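Local coordinates for fucose-specific lectin (Aleuria aurantia, PDB 6GKE), which binds L-fucose at sites between adjacent blades of a six-bladed beta-propeller, with the strongest preference for alpha-1,6-linked core fucose on glycoproteins, at residues A[61-66]-A[77-81]; A[101-107]-A[147-153]; A[114-118]-A[130-135]; A[177-181]-A[199-204]. The protein carries 1 engineered substitution. All coordinates share one frame; numbering follows the deposited sequence.

Interaction 1 of 4, residues A[61-66]-A[77-81]. With FUC (alpha-L-fucopyranose), chain B.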
# COMPACT_ATOMS: atom_id res chain seq x y z
N SER A 61 -0.89 -2.91 -12.89
CA SER A 61 -0.80 -2.58 -14.29
C SER A 61 -0.46 -1.11 -14.47
O SER A 61 -1.01 -0.24 -13.80
CB SER A 61 -2.12 -2.84 -14.98
OG SER A 61 -2.10 -2.42 -16.34
N PRO A 62 0.36 -0.77 -15.49
CA PRO A 62 0.45 0.63 -15.90
C PRO A 62 -0.89 1.07 -16.50
O PRO A 62 -1.71 0.23 -16.91
CB PRO A 62 1.60 0.61 -16.92
CG PRO A 62 1.49 -0.76 -17.54
CD PRO A 62 1.12 -1.67 -16.38
N LEU A 63 -1.10 2.39 -16.55
CA LEU A 63 -2.32 2.99 -17.08
C LEU A 63 -1.96 4.24 -17.88
O LEU A 63 -1.01 4.95 -17.56
CB LEU A 63 -3.27 3.41 -15.95
CG LEU A 63 -3.86 2.30 -15.09
CD1 LEU A 63 -4.64 2.89 -13.92
CD2 LEU A 63 -4.74 1.36 -15.89
N ALA A 64 -2.79 4.52 -18.89
CA ALA A 64 -2.77 5.78 -19.61
C ALA A 64 -4.18 6.01 -20.16
O ALA A 64 -4.95 5.06 -20.29
CB ALA A 64 -1.73 5.77 -20.72
N ALA A 65 -4.52 7.25 -20.49
CA ALA A 65 -5.85 7.54 -21.01
C ALA A 65 -5.84 8.77 -21.89
O ALA A 65 -5.05 9.70 -21.66
CB ALA A 65 -6.83 7.72 -19.88
N VAL A 66 -6.74 8.78 -22.88
CA VAL A 66 -6.98 9.93 -23.76
C VAL A 66 -8.49 10.10 -23.97
O VAL A 66 -9.27 9.17 -23.75
CB VAL A 66 -6.27 9.78 -25.12
CG1 VAL A 66 -4.76 9.75 -24.96
CG2 VAL A 66 -6.76 8.56 -25.89
N ARG A 77 -10.39 6.42 -24.07
CA ARG A 77 -9.63 5.19 -24.20
C ARG A 77 -8.70 5.09 -23.00
O ARG A 77 -7.99 6.05 -22.69
CB ARG A 77 -8.82 5.15 -25.50
CG ARG A 77 -9.64 5.36 -26.76
CD ARG A 77 -10.62 4.23 -27.03
NE ARG A 77 -11.35 4.40 -28.28
CZ ARG A 77 -12.52 5.04 -28.41
NH1 ARG A 77 -13.11 5.59 -27.36
NH2 ARG A 77 -13.09 5.14 -29.60
N VAL A 78 -8.74 3.93 -22.32
CA VAL A 78 -7.89 3.65 -21.18
C VAL A 78 -7.02 2.45 -21.54
O VAL A 78 -7.53 1.39 -21.88
CB VAL A 78 -8.70 3.38 -19.90
CG1 VAL A 78 -7.78 3.07 -18.73
CG2 VAL A 78 -9.61 4.55 -19.56
N TYR A 79 -5.70 2.66 -21.48
CA TYR A 79 -4.70 1.64 -21.81
C TYR A 79 -4.16 1.02 -20.53
O TYR A 79 -3.97 1.70 -19.52
CB TYR A 79 -3.58 2.26 -22.67
CG TYR A 79 -4.17 2.78 -23.95
CD1 TYR A 79 -4.57 1.90 -24.94
CD2 TYR A 79 -4.48 4.12 -24.12
CE1 TYR A 79 -5.23 2.32 -26.07
CE2 TYR A 79 -5.15 4.57 -25.26
CZ TYR A 79 -5.54 3.66 -26.23
OH TYR A 79 -6.25 4.10 -27.31
N CYS A 80 -3.91 -0.29 -20.61
CA CYS A 80 -3.46 -1.07 -19.48
C CYS A 80 -2.81 -2.34 -20.02
O CYS A 80 -2.64 -2.49 -21.23
CB CYS A 80 -4.63 -1.37 -18.55
SG CYS A 80 -5.90 -2.40 -19.31
N VAL A 81 -2.45 -3.27 -19.13
CA VAL A 81 -1.83 -4.52 -19.47
C VAL A 81 -2.64 -5.65 -18.80
O VAL A 81 -2.96 -5.52 -17.62
CB VAL A 81 -0.37 -4.43 -18.99
CG1 VAL A 81 0.39 -5.72 -19.24
CG2 VAL A 81 0.37 -3.26 -19.65
C1 FUC B . -12.28 1.94 -31.34
C2 FUC B . -11.30 1.00 -30.65
C3 FUC B . -9.92 1.11 -31.27
C4 FUC B . -9.47 2.57 -31.24
C5 FUC B . -10.49 3.41 -32.01
C6 FUC B . -10.14 4.89 -32.06
O2 FUC B . -11.77 -0.35 -30.75
O3 FUC B . -9.00 0.23 -30.61
O4 FUC B . -9.41 3.08 -29.90
O5 FUC B . -11.77 3.28 -31.38
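The first two strands of a propeller blade meet here as an antiparallel hairpin, with Ala64 opposite Tyr79 and Val66 opposite Arg77 as hydrogen-bonded pairs and Ala65 opposite Val78 as the non-hydrogen-bonded pair between them. The two strand axes run 162° apart. Tyr79 N reaches Ala64 O at 2.8 Å, whereas the return bond from Ala64 N to Tyr79 O is longer, 3.1 Å; Val66 and Arg77 exchange a second couple of backbone bonds. At the other end a side chain takes over the pairing. Ser61 OG accepts from Val81 N (2.9 Å, 154° at the hydrogen) and donates to Pro62 O at 2.7 Å, so two bonds grip this buried hydroxyl. On the face shared by Ala64, Val66, Arg77 and Tyr79, the CG2 branch of Val66 lies 4.0 Å from Arg77 CB and comes to the edge of the Tyr79 ring, 4.3 Å from CE2. Arg77 then leaves the hairpin: its chain bends at chi2 (-66°), and one edge of the guanidinium faces the fucose of chain B, NE donating to O4 at 2.9 Å and NH2 to the ring oxygen O5 at 2.9 Å. Gln75 OE1 takes a further bond from NH2. The Tyr79 hydroxyl bonds to OE2 of Glu89, whose OE1 holds the same sugar, which makes Tyr79 a second-shell residue of the site. The chemistry thus divides the work: paired amides set the position of the Arg77 backbone, and two adjacent N-H groups read two oxygens of fucose; Arg77 is an experimentally established fucose-binding residue.

Interaction 2 of 4, residues A[101-107]-A[147-153]. With FUC (alpha-L-fucopyranose), chain B; NDG (2-acetamido-2-deoxy-alpha-D-glucopyranose), chain C.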
# COMPACT_ATOMS: atom_id res chain seq x y z
N GLN A 101 -10.21 -2.71 -29.38
CA GLN A 101 -9.57 -3.63 -30.32
C GLN A 101 -8.07 -3.81 -30.07
O GLN A 101 -7.50 -4.76 -30.61
CB GLN A 101 -9.78 -3.13 -31.75
CG GLN A 101 -11.21 -3.26 -32.23
CD GLN A 101 -11.38 -2.55 -33.54
OE1 GLN A 101 -11.59 -1.34 -33.58
NE2 GLN A 101 -11.25 -3.29 -34.63
N LEU A 102 -7.41 -2.95 -29.30
CA LEU A 102 -5.94 -3.02 -29.23
C LEU A 102 -5.47 -4.36 -28.66
O LEU A 102 -4.45 -4.89 -29.10
CB LEU A 102 -5.39 -1.85 -28.42
CG LEU A 102 -3.87 -1.80 -28.27
CD1 LEU A 102 -3.13 -1.88 -29.60
CD2 LEU A 102 -3.47 -0.53 -27.54
N GLY A 103 -6.18 -4.93 -27.68
CA GLY A 103 -5.76 -6.18 -27.05
C GLY A 103 -5.60 -7.32 -28.04
O GLY A 103 -4.78 -8.21 -27.84
N SER A 104 -6.39 -7.31 -29.12
CA SER A 104 -6.38 -8.37 -30.12
C SER A 104 -5.11 -8.33 -30.98
O SER A 104 -4.83 -9.28 -31.69
CB SER A 104 -7.62 -8.31 -30.98
OG SER A 104 -7.59 -7.17 -31.83
N VAL A 105 -4.36 -7.22 -30.93
CA VAL A 105 -3.16 -7.07 -31.77
C VAL A 105 -2.03 -7.98 -31.30
O VAL A 105 -1.26 -8.49 -32.12
CB VAL A 105 -2.72 -5.60 -31.83
CG1 VAL A 105 -1.40 -5.43 -32.57
CG2 VAL A 105 -3.80 -4.74 -32.47
N GLY A 106 -1.88 -8.16 -29.98
CA GLY A 106 -0.82 -9.01 -29.43
C GLY A 106 0.49 -8.27 -29.20
O GLY A 106 1.58 -8.79 -29.47
N VAL A 107 0.40 -7.07 -28.62
CA VAL A 107 1.59 -6.30 -28.26
C VAL A 107 2.03 -6.70 -26.85
O VAL A 107 1.34 -6.39 -25.87
CB VAL A 107 1.32 -4.79 -28.34
CG1 VAL A 107 2.55 -3.99 -27.95
CG2 VAL A 107 0.81 -4.38 -29.72
N TYR A 147 2.79 2.42 -30.48
CA TYR A 147 1.72 1.84 -31.29
C TYR A 147 0.81 2.98 -31.75
O TYR A 147 0.60 3.96 -31.03
CB TYR A 147 0.99 0.68 -30.58
CG TYR A 147 1.04 -0.58 -31.42
CD1 TYR A 147 2.21 -1.32 -31.49
CD2 TYR A 147 -0.00 -0.95 -32.25
CE1 TYR A 147 2.34 -2.39 -32.35
CE2 TYR A 147 0.11 -2.02 -33.12
CZ TYR A 147 1.29 -2.75 -33.18
OH TYR A 147 1.44 -3.79 -34.04
N VAL A 148 0.31 2.84 -32.97
CA VAL A 148 -0.27 3.93 -33.75
C VAL A 148 -1.71 3.58 -34.15
O VAL A 148 -1.92 2.54 -34.77
CB VAL A 148 0.57 4.13 -35.03
CG1 VAL A 148 -0.06 5.09 -36.01
CG2 VAL A 148 2.00 4.55 -34.69
N TRP A 149 -2.66 4.48 -33.86
CA TRP A 149 -4.00 4.41 -34.43
C TRP A 149 -4.25 5.67 -35.25
O TRP A 149 -4.44 6.74 -34.68
CB TRP A 149 -5.13 4.31 -33.39
CG TRP A 149 -6.48 4.42 -34.03
CD1 TRP A 149 -7.16 5.55 -34.43
CD2 TRP A 149 -7.32 3.32 -34.39
NE1 TRP A 149 -8.35 5.21 -35.01
CE2 TRP A 149 -8.48 3.84 -34.99
CE3 TRP A 149 -7.19 1.93 -34.25
CZ2 TRP A 149 -9.51 3.02 -35.45
CZ3 TRP A 149 -8.21 1.12 -34.70
CH2 TRP A 149 -9.35 1.66 -35.29
N SER A 150 -4.27 5.53 -36.57
CA SER A 150 -4.77 6.57 -37.45
C SER A 150 -5.68 5.89 -38.49
O SER A 150 -5.56 6.12 -39.69
CB SER A 150 -3.66 7.42 -38.06
OG SER A 150 -3.05 8.27 -37.08
N GLY A 151 -6.59 5.06 -37.98
CA GLY A 151 -7.60 4.32 -38.73
C GLY A 151 -7.59 2.83 -38.41
O GLY A 151 -8.61 2.15 -38.52
N LYS A 152 -6.41 2.31 -38.06
CA LYS A 152 -6.17 0.91 -37.72
C LYS A 152 -4.92 0.91 -36.82
O LYS A 152 -4.10 1.80 -36.96
CB LYS A 152 -5.84 0.07 -38.95
CG LYS A 152 -6.91 -0.06 -40.02
CD LYS A 152 -8.08 -0.90 -39.57
CE LYS A 152 -9.22 -0.92 -40.57
NZ LYS A 152 -8.87 -1.70 -41.79
N TRP A 153 -4.77 -0.08 -35.95
CA TRP A 153 -3.57 -0.18 -35.14
C TRP A 153 -2.40 -0.73 -35.96
O TRP A 153 -2.52 -1.76 -36.62
CB TRP A 153 -3.79 -1.07 -33.91
CG TRP A 153 -4.64 -0.44 -32.86
CD1 TRP A 153 -5.91 -0.79 -32.52
CD2 TRP A 153 -4.28 0.65 -31.99
NE1 TRP A 153 -6.37 0.01 -31.51
CE2 TRP A 153 -5.39 0.90 -31.16
CE3 TRP A 153 -3.12 1.43 -31.81
CZ2 TRP A 153 -5.39 1.90 -30.19
CZ3 TRP A 153 -3.12 2.41 -30.85
CH2 TRP A 153 -4.24 2.64 -30.05
C1 FUC B . -12.28 1.94 -31.34
C2 FUC B . -11.30 1.00 -30.65
C3 FUC B . -9.92 1.11 -31.27
C4 FUC B . -9.47 2.57 -31.24
C5 FUC B . -10.49 3.41 -32.01
C6 FUC B . -10.14 4.89 -32.06
O2 FUC B . -11.77 -0.35 -30.75
O3 FUC B . -9.00 0.23 -30.61
O4 FUC B . -9.41 3.08 -29.90
O5 FUC B . -11.77 3.28 -31.38
C1 NDG C . -12.68 0.67 -36.84
C2 NDG C . -13.16 -0.76 -36.60
C3 NDG C . -14.47 -0.74 -35.82
C4 NDG C . -14.31 0.07 -34.54
C5 NDG C . -13.73 1.46 -34.80
C6 NDG C . -13.40 2.18 -33.51
C7 NDG C . -12.52 -2.50 -38.21
C8 NDG C . -12.84 -3.14 -39.54
O5 NDG C . -12.53 1.34 -35.58
O3 NDG C . -14.85 -2.08 -35.50
O4 NDG C . -15.57 0.21 -33.88
O6 NDG C . -12.46 1.46 -32.67
O7 NDG C . -11.58 -2.90 -37.53
N2 NDG C . -13.31 -1.49 -37.85
O1 NDG C . -13.62 1.37 -37.66
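In a fucose pocket between two propeller blades, Leu102 backs Trp153, while the Trp153 edge and a Trp149 face line the pocket. Leu102 CD1 stands over one face of the indole, 3.8 Å from the centroid of the Trp153 five-membered ring and 15° off its normal, a CH-pi contact; Trp149 CE3 lies on the opposite face. The indole edge meets the sugar: Trp153 NE1 donates to O3 of the chain B fucose at 2.8 Å and a nearly straight 165°. The C5-C6 side of this fucose lies over one Trp149 face, C6 being 3.5 Å from Trp149 NE1. From the other segment, Gln101 N reaches fucose O2 at 3.1 Å, Gln101 OE1 accepts from the same O2 at 3.0 Å, and Gln101 NE2 donates to O7 of the N-acetylglucosamine at 2.9 Å, so one extended side chain spans both sugars. Further out, Val107 CG2 lies over the Tyr147 ring, 3.8 Å from its centroid, while Val105 puts CG1 near Tyr147 OH and CG2 beside Trp153 CB. Loop 101-107 leads from strand 97-99 of one blade toward strand 116-120 of the next, and 147-153 turns from strand 142-149 into strand 153-162. Leu102 also leans on Tyr79 of strand 73-81, and Tyr134 of strand 129-134 touches Val107 and Tyr147.

Interaction 3 of 4, residues A[114-118]-A[130-135]. With FUC (alpha-L-fucopyranose), chain E.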
# COMPACT_ATOMS: atom_id res chain seq x y z
N LYS A 114 5.96 1.28 -17.94
CA LYS A 114 4.91 2.26 -17.80
C LYS A 114 4.22 2.43 -19.15
O LYS A 114 4.66 1.88 -20.16
CB LYS A 114 5.48 3.57 -17.23
CG LYS A 114 6.33 3.37 -15.98
CD LYS A 114 5.65 2.55 -14.88
CE LYS A 114 6.55 2.31 -13.69
NZ LYS A 114 7.69 1.41 -14.01
N LEU A 115 3.12 3.19 -19.16
CA LEU A 115 2.41 3.51 -20.39
C LEU A 115 2.16 5.01 -20.45
O LEU A 115 1.87 5.64 -19.43
CB LEU A 115 1.05 2.81 -20.45
CG LEU A 115 1.07 1.29 -20.58
CD1 LEU A 115 -0.35 0.74 -20.51
CD2 LEU A 115 1.75 0.83 -21.86
N ALA A 116 2.21 5.55 -21.67
CA ALA A 116 1.74 6.90 -21.92
C ALA A 116 0.93 6.88 -23.21
O ALA A 116 1.11 6.00 -24.05
CB ALA A 116 2.89 7.87 -22.02
N ALA A 117 0.05 7.86 -23.37
CA ALA A 117 -0.72 7.97 -24.58
C ALA A 117 -0.99 9.44 -24.88
O ALA A 117 -1.06 10.27 -23.98
CB ALA A 117 -2.01 7.19 -24.49
N LEU A 118 -1.17 9.72 -26.17
CA LEU A 118 -1.61 11.03 -26.62
C LEU A 118 -2.62 10.85 -27.75
O LEU A 118 -2.76 9.77 -28.33
CB LEU A 118 -0.41 11.89 -27.05
CG LEU A 118 0.46 11.37 -28.19
CD1 LEU A 118 -0.20 11.51 -29.56
CD2 LEU A 118 1.80 12.09 -28.20
N ILE A 130 -4.31 8.41 -32.34
CA ILE A 130 -3.85 8.00 -31.01
C ILE A 130 -2.44 7.43 -31.15
O ILE A 130 -2.14 6.73 -32.11
CB ILE A 130 -4.80 6.96 -30.37
CG1 ILE A 130 -6.24 7.45 -30.35
CG2 ILE A 130 -4.32 6.58 -28.98
CD1 ILE A 130 -7.25 6.37 -30.05
N ARG A 131 -1.60 7.71 -30.15
CA ARG A 131 -0.29 7.07 -30.05
C ARG A 131 -0.12 6.58 -28.62
O ARG A 131 -0.42 7.32 -27.68
CB ARG A 131 0.83 8.05 -30.42
CG ARG A 131 0.69 8.70 -31.79
CD ARG A 131 0.90 7.72 -32.93
NE ARG A 131 0.85 8.32 -34.26
CZ ARG A 131 -0.23 8.42 -35.03
NH1 ARG A 131 -1.43 8.11 -34.58
NH2 ARG A 131 -0.10 8.85 -36.28
N VAL A 132 0.35 5.34 -28.48
CA VAL A 132 0.56 4.70 -27.19
C VAL A 132 2.04 4.31 -27.09
O VAL A 132 2.58 3.74 -28.03
CB VAL A 132 -0.35 3.47 -27.02
CG1 VAL A 132 -0.13 2.80 -25.67
CG2 VAL A 132 -1.82 3.83 -27.20
N TYR A 133 2.65 4.63 -25.94
CA TYR A 133 4.07 4.41 -25.71
C TYR A 133 4.25 3.42 -24.57
O TYR A 133 3.58 3.51 -23.54
CB TYR A 133 4.77 5.75 -25.43
CG TYR A 133 4.60 6.70 -26.58
CD1 TYR A 133 5.48 6.68 -27.65
CD2 TYR A 133 3.50 7.53 -26.67
CE1 TYR A 133 5.28 7.48 -28.77
CE2 TYR A 133 3.28 8.32 -27.78
CZ TYR A 133 4.17 8.29 -28.84
OH TYR A 133 3.92 9.08 -29.93
N TYR A 134 5.18 2.48 -24.77
CA TYR A 134 5.38 1.36 -23.88
C TYR A 134 6.81 0.85 -24.06
O TYR A 134 7.51 1.24 -24.99
CB TYR A 134 4.38 0.23 -24.18
CG TYR A 134 4.57 -0.40 -25.54
CD1 TYR A 134 4.09 0.21 -26.69
CD2 TYR A 134 5.26 -1.59 -25.69
CE1 TYR A 134 4.30 -0.34 -27.95
CE2 TYR A 134 5.47 -2.15 -26.93
CZ TYR A 134 4.99 -1.54 -28.07
OH TYR A 134 5.19 -2.08 -29.30
N GLN A 135 7.23 -0.06 -23.17
CA GLN A 135 8.51 -0.73 -23.31
C GLN A 135 8.28 -2.24 -23.40
O GLN A 135 7.34 -2.78 -22.82
CB GLN A 135 9.43 -0.39 -22.15
CG GLN A 135 9.72 1.10 -22.09
CD GLN A 135 10.91 1.42 -21.24
OE1 GLN A 135 10.85 1.40 -20.01
NE2 GLN A 135 12.03 1.70 -21.89
C1 FUC E . 3.23 7.90 -37.76
C2 FUC E . 4.19 7.13 -36.86
C3 FUC E . 5.21 8.11 -36.27
C4 FUC E . 4.49 9.26 -35.56
C5 FUC E . 3.62 9.96 -36.60
C6 FUC E . 2.89 11.16 -36.03
O1 FUC E . 3.96 8.29 -38.92
O2 FUC E . 4.82 6.07 -37.61
O3 FUC E . 6.12 7.43 -35.40
O4 FUC E . 3.64 8.80 -34.51
O5 FUC E . 2.66 9.03 -37.10
O HOH W 1 8.48 2.15 -18.77
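Backbone bonds pair Ala116 with Tyr133 and Leu118 with Arg131, forming the inner hairpin of the propeller blade that starts at strand 116-120. The strand axes lie 166° apart, each pair exchanges two bonds, and Tyr133 N to Ala116 O is the shortest at 2.8 Å. CA-H...O contacts fill in between, as from Ala117 CA to Arg131 O. Apolar packing is carried mainly by Leu118. With chi1 at 60° its CG sits between backbone N and carbonyl carbon, which turns CD1 onto the aliphatic part of Arg131, 3.7 Å from CG, and CD2 obliquely toward the Tyr133 ring. Leu115 CD2 closes on Tyr134 CB at 3.6 Å. One water extends the pairing, accepting from Lys114 N at 2.8 Å and donating to Gln135 OE1 at 2.8 Å, while Gln135 NE2 is held by Thr162. Arg131, an experimentally established fucose-binding residue, gives NE to O4 of the chain E fucose at 2.8 Å and NH2 to O5 at 2.9 Å; Glu146 OE1 and Trp199 NE1 also bond this sugar. Arg131 NH1 donates to Ile130 O at 2.9 Å and meets Ser150 OG. Ile130 O lies close to the guanidinium plane, whereas NH1 stands 62° out of the plane of that carbonyl. With NE and NH2 both donating to the sugar and NH1 tied to its own strand, rotation of the guanidinium should be limited while it holds the fucose.

Interaction 4 of 4, residues A[177-181]-A[199-204]. With FUC (alpha-L-fucopyranose), chain F; FUC (alpha-L-fucopyranose), chain E.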
# COMPACT_ATOMS: atom_id res chain seq x y z
N ARG A 177 2.05 16.98 -33.99
CA ARG A 177 3.32 17.42 -33.43
C ARG A 177 3.42 16.85 -32.02
O ARG A 177 2.60 17.20 -31.15
CB ARG A 177 3.44 18.95 -33.36
CG ARG A 177 3.61 19.64 -34.70
CD ARG A 177 3.71 21.15 -34.54
NE ARG A 177 4.92 21.57 -33.86
CZ ARG A 177 5.06 22.73 -33.22
NH1 ARG A 177 4.02 23.52 -33.04
NH2 ARG A 177 6.25 23.09 -32.76
N LEU A 178 4.39 15.96 -31.81
CA LEU A 178 4.43 15.12 -30.61
C LEU A 178 5.70 15.39 -29.81
O LEU A 178 6.77 15.58 -30.39
CB LEU A 178 4.43 13.64 -31.01
CG LEU A 178 3.44 13.24 -32.10
CD1 LEU A 178 3.51 11.74 -32.32
CD2 LEU A 178 2.02 13.68 -31.77
N ARG A 179 5.58 15.35 -28.48
CA ARG A 179 6.72 15.43 -27.60
C ARG A 179 6.60 14.34 -26.54
O ARG A 179 5.57 14.22 -25.87
CB ARG A 179 6.83 16.81 -26.93
CG ARG A 179 7.06 17.96 -27.90
CD ARG A 179 8.40 17.90 -28.62
NE ARG A 179 8.64 19.04 -29.49
CZ ARG A 179 8.27 19.13 -30.76
NH1 ARG A 179 7.59 18.16 -31.35
NH2 ARG A 179 8.59 20.21 -31.46
N ILE A 180 7.67 13.54 -26.42
CA ILE A 180 7.74 12.39 -25.52
C ILE A 180 8.89 12.63 -24.55
O ILE A 180 9.99 12.97 -24.97
CB ILE A 180 7.95 11.08 -26.30
CG1 ILE A 180 7.01 10.95 -27.50
CG2 ILE A 180 7.88 9.89 -25.35
CD1 ILE A 180 5.53 10.98 -27.18
N TYR A 181 8.61 12.44 -23.26
CA TYR A 181 9.56 12.68 -22.17
C TYR A 181 9.79 11.37 -21.44
O TYR A 181 8.86 10.63 -21.16
CB TYR A 181 9.04 13.77 -21.23
CG TYR A 181 8.81 15.06 -21.97
CD1 TYR A 181 9.84 15.95 -22.18
CD2 TYR A 181 7.58 15.33 -22.56
CE1 TYR A 181 9.66 17.09 -22.94
CE2 TYR A 181 7.39 16.47 -23.32
CZ TYR A 181 8.43 17.35 -23.52
OH TYR A 181 8.24 18.46 -24.31
N TRP A 199 11.40 11.58 -36.31
CA TRP A 199 11.71 11.78 -34.91
C TRP A 199 13.10 12.41 -34.77
O TRP A 199 14.04 12.01 -35.46
CB TRP A 199 11.66 10.46 -34.13
CG TRP A 199 10.28 9.95 -33.92
CD1 TRP A 199 9.62 9.01 -34.65
CD2 TRP A 199 9.37 10.37 -32.89
NE1 TRP A 199 8.36 8.82 -34.15
CE2 TRP A 199 8.17 9.65 -33.08
CE3 TRP A 199 9.44 11.28 -31.83
CZ2 TRP A 199 7.06 9.81 -32.25
CZ3 TRP A 199 8.35 11.44 -31.01
CH2 TRP A 199 7.18 10.71 -31.21
N TYR A 200 13.23 13.34 -33.82
CA TYR A 200 14.53 13.92 -33.52
C TYR A 200 14.65 14.18 -32.02
O TYR A 200 13.66 14.31 -31.30
CB TYR A 200 14.77 15.18 -34.34
CG TYR A 200 13.86 16.35 -34.03
CD1 TYR A 200 14.20 17.27 -33.05
CD2 TYR A 200 12.69 16.55 -34.73
CE1 TYR A 200 13.40 18.37 -32.79
CE2 TYR A 200 11.87 17.64 -34.47
CZ TYR A 200 12.22 18.55 -33.50
OH TYR A 200 11.43 19.63 -33.22
N VAL A 201 15.90 14.27 -31.56
CA VAL A 201 16.19 14.51 -30.15
C VAL A 201 15.90 15.98 -29.83
O VAL A 201 16.41 16.88 -30.48
CB VAL A 201 17.65 14.14 -29.83
CG1 VAL A 201 18.02 14.52 -28.41
CG2 VAL A 201 17.92 12.66 -30.08
N GLY A 202 15.07 16.19 -28.81
CA GLY A 202 14.69 17.53 -28.39
C GLY A 202 15.74 18.19 -27.52
O GLY A 202 16.67 17.56 -27.00
N GLY A 203 15.57 19.50 -27.34
CA GLY A 203 16.51 20.31 -26.58
C GLY A 203 16.33 20.22 -25.07
O GLY A 203 17.22 20.62 -24.33
N PHE A 204 15.18 19.73 -24.60
CA PHE A 204 14.90 19.70 -23.17
C PHE A 204 15.72 18.60 -22.47
O PHE A 204 15.73 17.46 -22.92
CB PHE A 204 13.43 19.42 -22.88
CG PHE A 204 13.14 19.27 -21.41
CD1 PHE A 204 13.24 20.37 -20.57
CD2 PHE A 204 12.84 18.03 -20.85
CE1 PHE A 204 13.02 20.24 -19.21
CE2 PHE A 204 12.62 17.91 -19.49
CZ PHE A 204 12.70 19.02 -18.68
C1 FUC F . 11.76 21.68 -30.19
C2 FUC F . 12.36 21.07 -28.93
C3 FUC F . 12.00 21.90 -27.71
C4 FUC F . 10.48 22.06 -27.62
C5 FUC F . 9.99 22.73 -28.90
C6 FUC F . 8.48 22.91 -28.93
O1 FUC F . 12.45 22.90 -30.43
O2 FUC F . 13.78 20.95 -29.09
O3 FUC F . 12.57 21.34 -26.53
O4 FUC F . 9.83 20.79 -27.53
O5 FUC F . 10.36 21.91 -30.03
C1 FUC E . 3.23 7.90 -37.76
C2 FUC E . 4.19 7.13 -36.86
C3 FUC E . 5.21 8.11 -36.27
C4 FUC E . 4.49 9.26 -35.56
C5 FUC E . 3.62 9.96 -36.60
C6 FUC E . 2.89 11.16 -36.03
O1 FUC E . 3.96 8.29 -38.92
O2 FUC E . 4.82 6.07 -37.61
O3 FUC E . 6.12 7.43 -35.40
O4 FUC E . 3.64 8.80 -34.51
O5 FUC E . 2.66 9.03 -37.10
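With chi1 at -73°, Trp199 has its CG beside the backbone N, and its six-membered ring comes back toward Leu178 and Ile180; with chi1 at 66°, Tyr200 places its hydroxyl beside Arg179. These are side-chain contacts between the second and fourth strands of one propeller blade, 177-183 and 199-207, whose segment axes come no nearer than 9.4 Å because strand 188-194 runs between them. Trp199 CH2 is the touching atom, 3.7 Å from Ile180 CG1 and 4.0 Å from Leu178 CD1, both approaching the ring obliquely. Tyr200 OH lies 3.4 Å from Arg179 NH2, at an angle too poor for a bond. Asp195 joins them instead, OD1 forming a salt bridge to Arg179 NH2 and OD2 bonding Tyr200 OH. Farther along, the rings of Tyr181 and Phe204 meet with planes 76° apart and centroids 5.9 Å apart, in an oblique pairing. The contact serves two fucose sites at once. Trp199 NE1 donates to O3 of the chain E fucose, whereas the chain F fucose is held from both segments: Arg179 NE gives to its O4 at 2.9 Å and Arg179 NH2 to its O5 at 2.8 Å. From the other segment comes a backbone donor, Gly203 N, bonded to O2 at 2.9 Å.

Interactions 1 and 3 are the equivalent inner hairpins of adjacent blades, centres about 8 Å apart, with Val66 CG1 lying 3.7 Å from Leu118 C. Interaction 2 closes the gap between those blades: its Leu102 CD2 is 3.7 Å from Tyr79 CE1 of interaction 1, and a probable hydrogen bond of 2.8 Å from Tyr147 N to Val132 O joins it to interaction 3. The chain B fucose takes bonds from Arg77 of interaction 1 and from Gln101 and Trp153 of interaction 2, with Glu89 completing the site. Arg131 of interaction 3 and Trp199 of interaction 4 meet the chain E fucose as Arg77 and Trp153 meet the chain B one. Interaction 4 stands about 22 Å from interaction 1, centre to centre.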